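Local coordinates for serine-rich Repeat Adhesion Glycoprotein (Srr1) (Streptococcus agalactiae, PDB 4MBO), which binds fibrinogen as a serine-rich repeat adhesion glycoprotein of the streptococcal surface and so probably helps the bacterium attach to host tissue, at residues F49-V54 and N114-R119; K170-S175 and N194-E199; I232-S237 and E252-T257. One frame throughout, in Å; residues are numbered along the deposited sequence. Where two conformers were deposited one is given.

Contact 1: F49-V54 and N114-R119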
loop_
_atom_site.group_PDB
_atom_site.type_symbol
_atom_site.label_atom_id
_atom_site.label_comp_id
_atom_site.label_asym_id
_atom_site.label_seq_id
_atom_site.Cartn_x
_atom_site.Cartn_y
_atom_site.Cartn_z
ATOM N N PHE A 49 22.203 -12.722 14.825
ATOM C CA PHE A 49 22.496 -13.914 15.619
ATOM C C PHE A 49 23.762 -14.593 15.087
ATOM O O PHE A 49 24.309 -14.190 14.051
ATOM C CB PHE A 49 21.319 -14.928 15.566
ATOM C CG PHE A 49 20.991 -15.414 14.187
ATOM C CD1 PHE A 49 21.643 -16.508 13.624
ATOM C CD2 PHE A 49 20.008 -14.769 13.436
ATOM C CE1 PHE A 49 21.344 -16.950 12.347
ATOM C CE2 PHE A 49 19.726 -15.198 12.150
ATOM C CZ PHE A 49 20.378 -16.289 11.610
ATOM N N SER A 50 24.224 -15.590 15.830
ATOM C CA SER A 50 25.275 -16.474 15.417
ATOM C C SER A 50 24.739 -17.899 15.403
ATOM O O SER A 50 23.805 -18.233 16.142
ATOM C CB SER A 50 26.452 -16.431 16.391
ATOM O OG SER A 50 27.085 -15.183 16.321
ATOM N N ILE A 51 25.352 -18.752 14.580
ATOM C CA ILE A 51 24.984 -20.173 14.537
ATOM C C ILE A 51 26.255 -20.975 14.183
ATOM O O ILE A 51 27.000 -20.611 13.252
ATOM C CB ILE A 51 23.773 -20.436 13.595
ATOM C CG1 ILE A 51 23.325 -21.887 13.715
ATOM C CG2 ILE A 51 24.074 -20.084 12.139
ATOM C CD1 ILE A 51 21.943 -22.132 13.162
ATOM N N ALA A 52 26.551 -22.012 14.960
ATOM C CA ALA A 52 27.787 -22.791 14.751
ATOM C C ALA A 52 27.886 -23.429 13.373
ATOM O O ALA A 52 28.937 -23.381 12.718
ATOM C CB ALA A 52 27.913 -23.850 15.832
ATOM N N SER A 53 26.816 -24.069 12.949
ATOM C CA SER A 53 26.798 -24.674 11.641
ATOM C C SER A 53 25.373 -24.947 11.227
ATOM O O SER A 53 24.484 -25.051 12.067
ATOM C CB SER A 53 27.618 -25.965 11.613
ATOM O OG SER A 53 26.916 -27.028 12.219
ATOM N N VAL A 54 25.166 -25.042 9.921
ATOM C CA VAL A 54 23.869 -25.317 9.351
ATOM C C VAL A 54 23.979 -26.300 8.189
ATOM O O VAL A 54 25.075 -26.575 7.712
ATOM C CB VAL A 54 23.215 -24.030 8.807
ATOM C CG1 VAL A 54 23.146 -22.972 9.900
ATOM C CG2 VAL A 54 23.972 -23.502 7.583
ATOM N N ASN A 114 31.692 -22.595 9.365
ATOM C CA ASN A 114 31.564 -22.745 10.803
ATOM C C ASN A 114 31.489 -21.354 11.401
ATOM O O ASN A 114 32.126 -20.425 10.897
ATOM C CB ASN A 114 32.701 -23.541 11.424
ATOM C CG ASN A 114 32.599 -25.021 11.120
ATOM O OD1 ASN A 114 32.192 -25.810 11.975
ATOM N ND2 ASN A 114 32.894 -25.397 9.881
ATOM N N ASN A 115 30.698 -21.228 12.460
ATOM C CA ASN A 115 30.522 -19.973 13.190
ATOM C C ASN A 115 30.073 -18.841 12.284
ATOM O O ASN A 115 30.805 -17.891 12.019
ATOM C CB ASN A 115 31.797 -19.615 13.938
ATOM C CG ASN A 115 32.213 -20.709 14.907
ATOM O OD1 ASN A 115 31.385 -21.290 15.604
ATOM N ND2 ASN A 115 33.496 -20.999 14.941
ATOM N N ILE A 116 28.849 -18.990 11.808
ATOM C CA ILE A 116 28.208 -18.050 10.923
ATOM C C ILE A 116 27.595 -16.901 11.717
ATOM O O ILE A 116 26.996 -17.109 12.764
ATOM C CB ILE A 116 27.060 -18.753 10.164
ATOM C CG1 ILE A 116 27.627 -19.827 9.228
ATOM C CG2 ILE A 116 26.214 -17.747 9.375
ATOM C CD1 ILE A 116 26.564 -20.739 8.676
ATOM N N LYS A 117 27.773 -15.691 11.196
ATOM C CA LYS A 117 27.144 -14.495 11.748
ATOM C C LYS A 117 26.112 -13.995 10.762
ATOM O O LYS A 117 26.377 -13.934 9.563
ATOM C CB LYS A 117 28.189 -13.427 11.978
ATOM C CG LYS A 117 29.113 -13.808 13.112
ATOM C CD LYS A 117 29.961 -12.649 13.555
ATOM C CE LYS A 117 30.926 -12.230 12.476
ATOM N NZ LYS A 117 31.877 -13.312 12.108
ATOM N N ALA A 118 24.935 -13.640 11.262
ATOM C CA ALA A 118 23.879 -13.132 10.425
ATOM C C ALA A 118 23.442 -11.785 10.980
ATOM O O ALA A 118 23.338 -11.608 12.180
ATOM C CB ALA A 118 22.705 -14.111 10.381
ATOM N N ARG A 119 23.162 -10.825 10.099
ATOM C CA ARG A 119 22.722 -9.517 10.540
ATOM C C ARG A 119 21.896 -8.937 9.410
ATOM O O ARG A 119 22.351 -8.895 8.270
ATOM C CB ARG A 119 23.925 -8.603 10.834
ATOM C CG ARG A 119 23.577 -7.250 11.427
ATOM C CD ARG A 119 24.807 -6.520 11.987
ATOM N NE ARG A 119 25.465 -7.358 12.991
ATOM C CZ ARG A 119 25.070 -7.449 14.257
ATOM N NH1 ARG A 119 24.084 -6.668 14.725
ATOM N NH2 ARG A 119 25.651 -8.317 15.057
#
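Phe49 and Ala118 meet on the buried face of an antiparallel strand pair, where the methyl of Ala118 sits over one face of the phenylalanine ring, displaced toward its rim. CB of Ala118 makes a CH-pi contact with that face, its nearest ring atom being CZ of Phe49 at 3.4 Å. It depends on the ring being swung between its own backbone N and carbonyl carbon (chi1 60°), which sends CG over toward the partner strand. On the same face Ile51 and Ile116 lie side by side and point the same way, with CG2 of Ile51 3.8 Å from CB of Ile116. Farther along, CD1 of Ile116 meets CG2 of Val54 at 3.9 Å, the two side chains crossing at about a right angle. Trp106 of strand 101-106 touches Phe49, Ile51, Val54 and Ile116, and the ring of Phe60 packs edge-to-face with Phe49, so this side belongs to the interior of the Ig-like domain.

The other face is looser. Ser50 stands opposite Lys117 as a non-hydrogen-bonded pair, and OG of Ser50 comes no nearer than 4.0 Å to CG of Lys117; the lysine is exposed. Farther on, at exposed Ala52, Asn114 and Asn115, the pairing continues chiefly through the backbone, N of Asn115 giving a bond of 2.8 Å to O of Ala52.

Between the faces runs the backbone pairing. Phe49 and Ala118 exchange two bonds, and so do Ile51 and Ile116, with Ala118 N to Phe49 O the straightest (N-H...O 170°). CA of Ser50 adds a C-H...O contact of 3.2 Å to O of Ile116. The chemistry is divided: main-chain polar groups fix the register of the strands, while the closer side-chain packing is apolar and lies on the inner face.

Contact 2: K170-S175 and N194-E199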
loop_
_atom_site.group_PDB
_atom_site.type_symbol
_atom_site.label_atom_id
_atom_site.label_comp_id
_atom_site.label_asym_id
_atom_site.label_seq_id
_atom_site.Cartn_x
_atom_site.Cartn_y
_atom_site.Cartn_z
ATOM N N LYS A 170 -20.706 21.271 -4.143
ATOM C CA LYS A 170 -20.384 20.399 -3.022
ATOM C C LYS A 170 -19.743 19.165 -3.654
ATOM O O LYS A 170 -20.402 18.424 -4.421
ATOM C CB LYS A 170 -21.640 20.005 -2.242
ATOM C CG LYS A 170 -22.519 21.206 -1.929
ATOM C CD LYS A 170 -23.853 20.797 -1.294
ATOM C CE LYS A 170 -24.734 22.000 -1.017
ATOM N NZ LYS A 170 -24.120 22.950 -0.057
ATOM N N THR A 171 -18.469 18.970 -3.365
ATOM C CA THR A 171 -17.736 17.857 -3.927
ATOM C C THR A 171 -16.715 17.339 -2.930
ATOM O O THR A 171 -16.332 18.038 -1.998
ATOM C CB THR A 171 -16.994 18.246 -5.232
ATOM O OG1 THR A 171 -16.105 19.339 -4.969
ATOM C CG2 THR A 171 -17.933 18.679 -6.334
ATOM N N ASN A 172 -16.298 16.091 -3.097
ATOM C CA ASN A 172 -15.197 15.542 -2.310
ATOM C C ASN A 172 -14.587 14.352 -3.042
ATOM O O ASN A 172 -15.283 13.610 -3.689
ATOM C CB ASN A 172 -15.557 15.205 -0.855
ATOM C CG ASN A 172 -16.512 14.035 -0.707
ATOM O OD1 ASN A 172 -16.070 12.929 -0.427
ATOM N ND2 ASN A 172 -17.814 14.282 -0.871
ATOM N N VAL A 173 -13.264 14.195 -2.930
ATOM C CA VAL A 173 -12.523 13.193 -3.687
ATOM C C VAL A 173 -11.202 12.865 -3.006
ATOM O O VAL A 173 -10.637 13.690 -2.249
ATOM C CB VAL A 173 -12.269 13.732 -5.141
ATOM C CG1 VAL A 173 -11.225 14.860 -5.114
ATOM C CG2 VAL A 173 -11.849 12.640 -6.123
ATOM N N ARG A 174 -10.690 11.679 -3.292
ATOM C CA ARG A 174 -9.363 11.256 -2.809
ATOM C C ARG A 174 -8.795 10.227 -3.759
ATOM O O ARG A 174 -9.549 9.488 -4.374
ATOM C CB ARG A 174 -9.436 10.716 -1.373
ATOM C CG ARG A 174 -8.092 10.333 -0.793
ATOM C CD ARG A 174 -8.179 10.006 0.695
ATOM N NE ARG A 174 -9.175 8.964 0.953
ATOM C CZ ARG A 174 -9.490 8.511 2.167
ATOM N NH1 ARG A 174 -8.854 8.980 3.237
ATOM N NH2 ARG A 174 -10.443 7.592 2.309
ATOM N N SER A 175 -7.477 10.177 -3.926
ATOM C CA SER A 175 -6.872 9.165 -4.768
ATOM C C SER A 175 -5.589 8.670 -4.150
ATOM O O SER A 175 -5.086 9.304 -3.257
ATOM C CB SER A 175 -6.630 9.698 -6.155
ATOM O OG SER A 175 -5.663 10.755 -6.102
ATOM N N ASN A 194 -16.689 10.785 -3.698
ATOM C CA ASN A 194 -17.537 10.875 -2.518
ATOM C C ASN A 194 -17.098 9.937 -1.387
ATOM O O ASN A 194 -17.925 9.251 -0.786
ATOM C CB ASN A 194 -19.026 10.665 -2.836
ATOM C CG ASN A 194 -19.948 11.160 -1.703
ATOM O OD1 ASN A 194 -19.542 11.928 -0.821
ATOM N ND2 ASN A 194 -21.190 10.699 -1.722
ATOM N N PRO A 195 -15.805 9.938 -1.048
ATOM C CA PRO A 195 -15.392 9.105 0.081
ATOM C C PRO A 195 -16.007 9.522 1.436
ATOM O O PRO A 195 -16.073 8.711 2.381
ATOM C CB PRO A 195 -13.865 9.302 0.122
ATOM C CG PRO A 195 -13.619 10.584 -0.543
ATOM C CD PRO A 195 -14.657 10.640 -1.654
ATOM N N GLU A 196 -16.401 10.781 1.554
ATOM C CA GLU A 196 -16.997 11.295 2.788
ATOM C C GLU A 196 -18.476 10.900 2.989
ATOM O O GLU A 196 -19.034 11.073 4.077
ATOM C CB GLU A 196 -16.883 12.830 2.820
ATOM C CG GLU A 196 -15.458 13.356 2.787
ATOM C CD GLU A 196 -14.796 13.308 4.136
ATOM O OE1 GLU A 196 -15.217 14.102 5.007
ATOM O OE2 GLU A 196 -13.868 12.492 4.331
ATOM N N GLY A 197 -19.109 10.394 1.944
ATOM C CA GLY A 197 -20.523 10.027 2.040
ATOM C C GLY A 197 -21.390 11.244 2.334
ATOM O O GLY A 197 -22.186 11.236 3.285
ATOM N N LYS A 198 -21.224 12.280 1.511
ATOM C CA LYS A 198 -21.978 13.532 1.610
ATOM C C LYS A 198 -22.745 13.747 0.315
ATOM O O LYS A 198 -22.489 13.086 -0.686
ATOM C CB LYS A 198 -21.027 14.727 1.768
ATOM C CG LYS A 198 -20.001 14.638 2.886
ATOM C CD LYS A 198 -19.021 15.823 2.852
ATOM C CE LYS A 198 -19.736 17.163 3.028
ATOM N NZ LYS A 198 -18.825 18.338 3.192
ATOM N N GLU A 199 -23.703 14.665 0.317
ATOM C CA GLU A 199 -24.327 15.016 -0.944
ATOM C C GLU A 199 -23.256 15.716 -1.798
ATOM O O GLU A 199 -22.473 16.535 -1.277
ATOM C CB GLU A 199 -25.492 15.966 -0.734
ATOM C CG GLU A 199 -26.672 15.325 -0.010
ATOM C CD GLU A 199 -27.319 14.184 -0.809
ATOM O OE1 GLU A 199 -27.368 14.308 -2.057
ATOM O OE2 GLU A 199 -27.807 13.183 -0.199
HETATM O O HOH W 1 -19.436 16.731 -1.172
#
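Asn172 reaches from its strand into the type I beta turn Asn194-Gly197 and supplies most of the polar contact through both ends of its side-chain amide. Its OD1 accepts from N of Glu196 at 2.9 Å, nearly straight at 167°, with the donor tilted from the carbonyl plane. Its ND2 gives a hydrogen to OD1 of Asn194, also 2.9 Å, and that acceptor lies in the plane of the Asn172 amide. The two amide planes are turned 69° apart. The first torsion of Asn172 sets CG toward the turn, between the backbone N and the carbonyl carbon (chi1 69°). Asn194 OD1 accepts a second bond, from N of Lys198 at 2.9 Å, directed onto a lone pair, so this one oxygen, carried by the first residue of the turn, ties together the strand and the residue just after the turn.

The backbone contributes less across the contact: N of Asn194 bonds to O of Asn172 at 3.2 Å. One water accepts from ND2 of Asn172 and donates to O of Glu199, bridging Asn172 to this residue beyond the turn.

The remaining contacts are packing. Pro195 and Asn172 approach tip to tip, with CD of the proline 3.0 Å from OD1 of the asparagine. CB and CG of Glu196 each come to 3.3 Å from that same OD1, which is therefore closely surrounded. Lys170 joins at the far end through CB, 3.7 Å from O of Glu199.

The contact spans the break in the second strand of the hairpin 169-181/186-202, part of the fibrinogen-binding adhesin region; Arg174 with Gln192 and Lys170 with Tyr201 resume backbone pairing on its two sides. Strand 162-165 flanks the first strand, its Val163 touching Asn172 and Lys198, while Ser283 of strand 283-290 bonds to O of Asn194.

Contact 3: I232-S237 and E252-T257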
loop_
_atom_site.group_PDB
_atom_site.type_symbol
_atom_site.label_atom_id
_atom_site.label_comp_id
_atom_site.label_asym_id
_atom_site.label_seq_id
_atom_site.Cartn_x
_atom_site.Cartn_y
_atom_site.Cartn_z
ATOM N N ILE A 232 -14.858 0.705 -12.759
ATOM C CA ILE A 232 -15.635 1.612 -11.911
ATOM C C ILE A 232 -16.615 0.802 -11.065
ATOM O O ILE A 232 -17.409 0.005 -11.586
ATOM C CB ILE A 232 -16.398 2.670 -12.744
ATOM C CG1 ILE A 232 -15.458 3.308 -13.751
ATOM C CG2 ILE A 232 -17.093 3.672 -11.837
ATOM C CD1 ILE A 232 -16.106 4.317 -14.664
ATOM N N LEU A 233 -16.532 1.001 -9.758
ATOM C CA LEU A 233 -17.379 0.331 -8.796
ATOM C C LEU A 233 -18.218 1.318 -8.018
ATOM O O LEU A 233 -17.826 2.462 -7.829
ATOM C CB LEU A 233 -16.524 -0.485 -7.791
ATOM C CG LEU A 233 -15.517 -1.426 -8.395
ATOM C CD1 LEU A 233 -14.665 -2.042 -7.304
ATOM C CD2 LEU A 233 -16.173 -2.504 -9.226
ATOM N N LYS A 234 -19.416 0.883 -7.610
ATOM C CA LYS A 234 -20.327 1.715 -6.806
ATOM C C LYS A 234 -20.546 1.041 -5.447
ATOM O O LYS A 234 -20.771 -0.184 -5.369
ATOM C CB LYS A 234 -21.678 1.914 -7.515
ATOM C CG LYS A 234 -22.684 2.759 -6.745
ATOM C CD LYS A 234 -23.974 2.914 -7.538
ATOM C CE LYS A 234 -25.098 3.491 -6.701
ATOM N NZ LYS A 234 -25.510 2.556 -5.628
ATOM N N THR A 235 -20.502 1.846 -4.384
ATOM C CA THR A 235 -20.697 1.356 -3.011
ATOM C C THR A 235 -21.107 2.514 -2.072
ATOM O O THR A 235 -20.967 3.688 -2.417
ATOM C CB THR A 235 -19.388 0.698 -2.460
ATOM O OG1 THR A 235 -19.673 -0.083 -1.298
ATOM C CG2 THR A 235 -18.354 1.750 -2.168
ATOM N N ASN A 236 -21.572 2.168 -0.873
ATOM C CA ASN A 236 -21.843 3.145 0.160
ATOM C C ASN A 236 -20.490 3.502 0.781
ATOM O O ASN A 236 -19.642 2.619 0.971
ATOM C CB ASN A 236 -22.750 2.529 1.195
ATOM C CG ASN A 236 -23.179 3.518 2.268
ATOM O OD1 ASN A 236 -22.392 3.933 3.094
ATOM N ND2 ASN A 236 -24.464 3.830 2.299
ATOM N N SER A 237 -20.300 4.759 1.155
ATOM C CA SER A 237 -19.019 5.210 1.725
ATOM C C SER A 237 -18.564 4.451 2.962
ATOM O O SER A 237 -17.367 4.409 3.249
ATOM C CB SER A 237 -19.058 6.706 2.077
ATOM O OG SER A 237 -19.982 6.946 3.101
ATOM N N GLU A 252 -20.403 -5.811 -1.322
ATOM C CA GLU A 252 -20.652 -4.406 -1.068
ATOM C C GLU A 252 -20.341 -3.533 -2.274
ATOM O O GLU A 252 -20.723 -2.369 -2.288
ATOM C CB GLU A 252 -19.831 -3.937 0.125
ATOM C CG GLU A 252 -19.994 -4.788 1.386
ATOM C CD GLU A 252 -21.436 -4.958 1.847
ATOM O OE1 GLU A 252 -22.315 -4.156 1.437
ATOM O OE2 GLU A 252 -21.690 -5.904 2.645
ATOM N N PHE A 253 -19.650 -4.091 -3.268
ATOM C CA PHE A 253 -19.279 -3.338 -4.482
ATOM C C PHE A 253 -20.019 -3.850 -5.703
ATOM O O PHE A 253 -20.191 -5.058 -5.865
ATOM C CB PHE A 253 -17.774 -3.437 -4.759
ATOM C CG PHE A 253 -16.925 -2.696 -3.766
ATOM C CD1 PHE A 253 -16.615 -1.370 -3.966
ATOM C CD2 PHE A 253 -16.436 -3.328 -2.640
ATOM C CE1 PHE A 253 -15.837 -0.673 -3.075
ATOM C CE2 PHE A 253 -15.640 -2.636 -1.732
ATOM C CZ PHE A 253 -15.354 -1.313 -1.938
ATOM N N GLU A 254 -20.525 -2.926 -6.511
ATOM C CA GLU A 254 -21.193 -3.270 -7.750
ATOM C C GLU A 254 -20.367 -2.708 -8.869
ATOM O O GLU A 254 -20.008 -1.531 -8.831
ATOM C CB GLU A 254 -22.572 -2.599 -7.798
ATOM C CG GLU A 254 -23.336 -2.949 -9.033
ATOM C CD GLU A 254 -24.692 -2.279 -9.124
ATOM O OE1 GLU A 254 -24.994 -1.286 -8.384
ATOM O OE2 GLU A 254 -25.452 -2.739 -9.993
ATOM N N ASP A 255 -20.130 -3.502 -9.897
ATOM C CA ASP A 255 -19.363 -3.020 -11.053
ATOM C C ASP A 255 -20.284 -2.261 -12.026
ATOM O O ASP A 255 -21.213 -2.841 -12.604
ATOM C CB ASP A 255 -18.693 -4.190 -11.747
ATOM C CG ASP A 255 -17.668 -3.769 -12.769
ATOM O OD1 ASP A 255 -17.947 -2.863 -13.577
ATOM O OD2 ASP A 255 -16.587 -4.413 -12.768
ATOM N N VAL A 256 -20.047 -0.972 -12.143
ATOM C CA VAL A 256 -20.831 -0.081 -13.039
ATOM C C VAL A 256 -19.984 0.459 -14.199
ATOM O O VAL A 256 -20.358 1.414 -14.877
ATOM C CB VAL A 256 -21.468 1.073 -12.235
ATOM C CG1 VAL A 256 -22.417 0.547 -11.173
ATOM C CG2 VAL A 256 -20.392 1.932 -11.577
ATOM N N THR A 257 -18.866 -0.194 -14.490
ATOM C CA THR A 257 -18.016 0.218 -15.583
ATOM C C THR A 257 -18.787 0.440 -16.892
ATOM O O THR A 257 -18.580 1.463 -17.589
ATOM C CB THR A 257 -16.908 -0.818 -15.809
ATOM O OG1 THR A 257 -16.257 -1.076 -14.575
ATOM C CG2 THR A 257 -15.880 -0.344 -16.868
HETATM O O HOH W 2 -23.010 -1.304 -4.229
HETATM O O HOH W 3 -25.029 -0.600 -5.891
HETATM O O HOH W 4 -22.815 -0.709 -0.710
#
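O of Glu252 is gripped by OG1 of Thr235 and by two waters, at the start of a short antiparallel strand pair on the edge of a sheet in the fibrinogen-binding adhesin domain. The hydroxyl of Thr235 donates at 2.7 Å from above the carbonyl plane. It can do so because OG1 is anti to its own backbone N (chi1 -164°). One water also donates to O of Lys234 and the other accepts from N of Asn236, tying the end of strand 229-235 to Glu252; OG1 of Thr235 is bonded in addition to Asn239.

Next along, Lys234 and Glu254 form the hydrogen-bonded pair: N of Lys234 to O of Glu254 is 2.8 Å, and the return bond from N of Glu254 to O of Lys234 is 3.0 Å. Their charged ends do not touch.

Leu233 and Phe253 meet beside one another, crossing at about a right angle, with CD1 of Leu233 3.9 Å from CD1 of Phe253, while CG2 of Thr235 reaches CE1 of the ring at 3.6 Å. Val285 and Tyr248 also meet this ring, Tyr248 edge-to-face. Val285 belongs to strand 283-290, which pairs with the other edge of strand 229-235. Leu233 further lays CD2 against CA of Asp255. At the far end CG2 of Ile232 meets CG2 of Val256, again nearly at a right angle.

There N of Val256 still bonds to O of Ile232 at 2.9 Å, before the regular pairing gives way to an Asx turn, in which OD1 of Asp255 accepts from N of Thr257. The same oxygen takes the hydrogen of the Thr257 hydroxyl, met on the syn side of the carboxylate. With its proton so committed, OG1 of Thr257 accepts from N of Ile232 at 2.9 Å in a practically linear bond of 179°.

How the contacts relate
From the N terminus, contact 1 comes first, closing the 59 residues between 54 and 114 and joining strands 43-51 and 116-126 of the Ig-like domain. Contact 2 follows in the adhesin domain, closing the hairpin of strands 169-181 and 186-202. Contact 3 then closes a loop of 14 residues without helix or strand, bringing strand 254-255 beside strand 229-235. The three are in series, so none encloses or crosses another. Contact 1 stands apart, its centre 55 Å from that of contact 2 and 53 Å from that of contact 3. Contacts 2 and 3 share one sheet and touch: CA of Gly197 packs 3.3 Å from OG of Ser237.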